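Local structure of putative major capsid protein (Cafeteriavirus-dependent mavirus, 6G43) at the interface of chains A and B. The protein forms the trimeric major capsomers of the mavirus shell, as a virophage capsid protein of the double jelly-roll family. Coordinates in Å, arbitrary orientation; residue numbers count along the deposited sequence, not the author numbering. Chains: chain A/B, Putative major capsid protein.

Contact 1: the interface of chains A and B. Residues chain A 11-12; chain B 26, 29-31.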
# COMPACT_ATOMS: atom_id res chain seq x y z
N LEU A 11 5.60 -28.32 25.06
CA LEU A 11 5.96 -27.61 23.84
C LEU A 11 7.42 -27.19 23.94
O LEU A 11 7.85 -26.67 24.97
CB LEU A 11 5.07 -26.39 23.65
CG LEU A 11 3.57 -26.66 23.53
CD1 LEU A 11 2.78 -25.36 23.51
CD2 LEU A 11 3.26 -27.49 22.29
N ASP A 12 8.17 -27.42 22.86
CA ASP A 12 9.58 -27.05 22.79
C ASP A 12 9.72 -25.54 22.66
O ASP A 12 8.82 -24.86 22.17
CB ASP A 12 10.27 -27.73 21.61
CG ASP A 12 10.27 -29.25 21.71
OD1 ASP A 12 10.31 -29.78 22.84
OD2 ASP A 12 10.23 -29.90 20.65
N SER B 26 1.20 -30.20 19.34
CA SER B 26 2.52 -30.34 19.95
C SER B 26 3.63 -30.72 18.95
O SER B 26 4.80 -30.43 19.19
CB SER B 26 2.48 -31.37 21.09
OG SER B 26 2.11 -32.65 20.60
N VAL B 29 4.10 -26.93 16.83
CA VAL B 29 4.09 -25.65 17.54
C VAL B 29 5.30 -25.58 18.47
O VAL B 29 5.70 -26.58 19.06
CB VAL B 29 2.79 -25.44 18.35
CG1 VAL B 29 2.86 -24.18 19.21
CG2 VAL B 29 1.59 -25.34 17.41
N LYS B 30 5.88 -24.38 18.57
CA LYS B 30 6.94 -24.08 19.52
C LYS B 30 6.69 -22.71 20.14
O LYS B 30 6.13 -21.82 19.48
CB LYS B 30 8.31 -24.12 18.83
CG LYS B 30 8.73 -25.52 18.40
CD LYS B 30 10.10 -25.53 17.74
CE LYS B 30 10.52 -26.95 17.40
NZ LYS B 30 11.76 -26.99 16.58
N ILE B 31 7.08 -22.55 21.40
CA ILE B 31 6.93 -21.28 22.11
C ILE B 31 8.25 -20.52 22.05
O ILE B 31 9.31 -21.08 22.33
CB ILE B 31 6.52 -21.48 23.58
CG1 ILE B 31 5.30 -22.41 23.69
CG2 ILE B 31 6.22 -20.14 24.24
CD1 ILE B 31 4.09 -22.00 22.88
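A parallel beta bridge joins the N-terminal segment of one double jelly-roll capsid subunit to strand 29-34 of its neighbour, with A:Asp12, the first residue of strand 12-16, paired with B:Lys30. The bridge rests on the bond from the amide B:Ile31 N to the carbonyl A:Asp12 O, 3.0 Å long and fairly straight, with 156° at the hydrogen. The donor approaches nearly along the C=O axis (162° at the oxygen). At the start of the pairing the two backbones diverge: A:Asp12 N and B:Val29 O are 4.6 Å apart, too far for a matching bond.

On one face of this small sheet A:Leu11 and B:Ile31 pack branch against branch, their side chains crossing at a slant. A:Leu11 CG is anti to its own carbonyl carbon, and the fork beyond it divides the work. CD1 touches the end of the ethyl branch of B:Ile31, CD1 to CD1 at 3.7 Å, while CD2 turns away to the backbone of the loop residue B:Ser26, meeting its CA at 3.8 Å. The ethyl branch of B:Ile31 is bent rather than extended (chi2 -55°), and it presents both CG1 and CD1 to the leucine; CG1 lies 4.0 Å from A:Leu11 CB. The CD1 methyl groups of the two residues are in ordinary van der Waals contact.

The opposite face carries A:Asp12 and B:Lys30, whose CB atoms point to the same side. The root of the lysine chain runs past the aspartate, with B:Lys30 CG 4.2 Å from A:Asp12 CB, and the rest continues extended. Its ammonium NZ stays 5.2 Å from the carboxylate oxygen OD2 of A:Asp12, which is no salt bridge, although the opposite charges may still attract across the gap. B:Val29 adds mainly backbone, its carbonyl lying beneath the CD2 branch of A:Leu11.

Contact 2: the interface of chains A and B. Residues chain A 93-94, 165, 167; chain B 400-403.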
# COMPACT_ATOMS: atom_id res chain seq x y z
N LYS A 93 -12.05 20.66 -16.16
CA LYS A 93 -11.00 20.29 -15.21
C LYS A 93 -11.35 18.96 -14.56
O LYS A 93 -12.41 18.83 -13.96
CB LYS A 93 -10.84 21.35 -14.11
CG LYS A 93 -10.20 22.64 -14.57
CD LYS A 93 -9.82 23.52 -13.39
CE LYS A 93 -9.47 24.93 -13.85
NZ LYS A 93 -8.70 25.67 -12.81
N ASP A 94 -10.45 17.98 -14.72
CA ASP A 94 -10.60 16.65 -14.12
C ASP A 94 -11.87 15.90 -14.59
O ASP A 94 -12.43 15.10 -13.84
CB ASP A 94 -10.54 16.75 -12.59
CG ASP A 94 -9.29 17.46 -12.09
OD1 ASP A 94 -8.23 17.37 -12.74
OD2 ASP A 94 -9.36 18.12 -11.03
N GLN A 165 -6.56 14.89 -13.11
CA GLN A 165 -5.27 15.06 -13.74
C GLN A 165 -4.16 14.63 -12.79
O GLN A 165 -4.40 14.44 -11.59
CB GLN A 165 -5.10 16.52 -14.16
CG GLN A 165 -6.09 16.97 -15.23
CD GLN A 165 -6.19 18.48 -15.35
OE1 GLN A 165 -5.65 19.07 -16.27
NE2 GLN A 165 -6.90 19.10 -14.42
N THR A 167 -1.60 16.04 -11.28
CA THR A 167 -1.44 16.90 -10.10
C THR A 167 -2.64 16.91 -9.14
O THR A 167 -2.49 17.28 -7.98
CB THR A 167 -1.16 18.35 -10.53
OG1 THR A 167 -2.13 18.76 -11.50
CG2 THR A 167 0.24 18.49 -11.14
N ASN B 400 -1.12 18.79 -16.15
CA ASN B 400 -2.47 19.34 -16.00
C ASN B 400 -2.96 20.07 -17.26
O ASN B 400 -3.30 21.25 -17.22
CB ASN B 400 -2.56 20.23 -14.75
CG ASN B 400 -1.62 21.43 -14.80
OD1 ASN B 400 -0.71 21.49 -15.63
ND2 ASN B 400 -1.84 22.39 -13.91
N GLY B 401 -3.02 19.32 -18.36
CA GLY B 401 -3.41 19.85 -19.67
C GLY B 401 -4.77 20.52 -19.75
O GLY B 401 -4.92 21.51 -20.47
N LEU B 402 -5.76 19.98 -19.05
CA LEU B 402 -7.12 20.54 -19.05
C LEU B 402 -7.18 21.88 -18.32
O LEU B 402 -7.84 22.81 -18.79
CB LEU B 402 -8.12 19.56 -18.43
CG LEU B 402 -8.30 18.26 -19.22
CD1 LEU B 402 -8.85 17.13 -18.36
CD2 LEU B 402 -9.17 18.49 -20.45
N THR B 403 -6.49 21.98 -17.18
CA THR B 403 -6.33 23.24 -16.46
C THR B 403 -5.72 24.35 -17.32
O THR B 403 -6.16 25.50 -17.26
CB THR B 403 -5.46 23.06 -15.20
OG1 THR B 403 -5.97 21.99 -14.40
CG2 THR B 403 -5.41 24.34 -14.36
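The side-chain amide of A:Gln165 lies between two parts of chain B: B:Leu402 CB sits over one face, 3.8 Å from A:Gln165 CD, and B:Asn400 CA over the other, at 3.9 Å. Polar partners line its edge. The oxygen OE1 accepts from the backbone amide B:Thr403 N at 3.2 Å (163° at the hydrogen), the donor tilted 17° from the carbonyl plane; B:Leu402 N adds a weak, bent bond to OE1. The nitrogen NE2 donates to the hydroxyl B:Thr403 OG1 at 3.0 Å, tilted to the opposite side of the amide plane from B:Thr403 N. NE2 also donates, close to the amide plane, to the carboxylate A:Asp94 OD1 at 2.8 Å. That oxygen takes A:Gln165 N too, the two donors arriving from opposite faces of the carboxylate. The aspartate, as a second-shell residue, thereby fixes which end of the amide is nitrogen and sets its rotation.

With CG anti to the carbonyl carbon (chi1 -64°) and an extended chain beyond, A:Gln165 reaches the first turn of helix 401-405. There OE1 caps backbone amides at the helix start, whose dipole may strengthen the bonds. Beside it B:Thr403 CG2 packs at 3.9 Å against A:Lys93 NZ.

In the fold, A:Asp94 and A:Gln165 come from separate loops, the latter just ahead of the 3-10 helix 166-168.

About 59 Å separates the C-alpha centres of contact 1 and contact 2, and they have no residue or secondary-structure element in common. Contact 1 pairs N-terminal strands, 12-16 with 29-34, whereas contact 2 sets loops of chain A against helix 401-405 of chain B, within the sequence range of the V20 C-terminal family. In both, different segments of identical chains meet, consistent with an interface that is not an exact two-fold and with the three copies of the assembly. Strand pairing and helix capping at such distant points may together limit how far neighbouring subunits can tilt within the trimer.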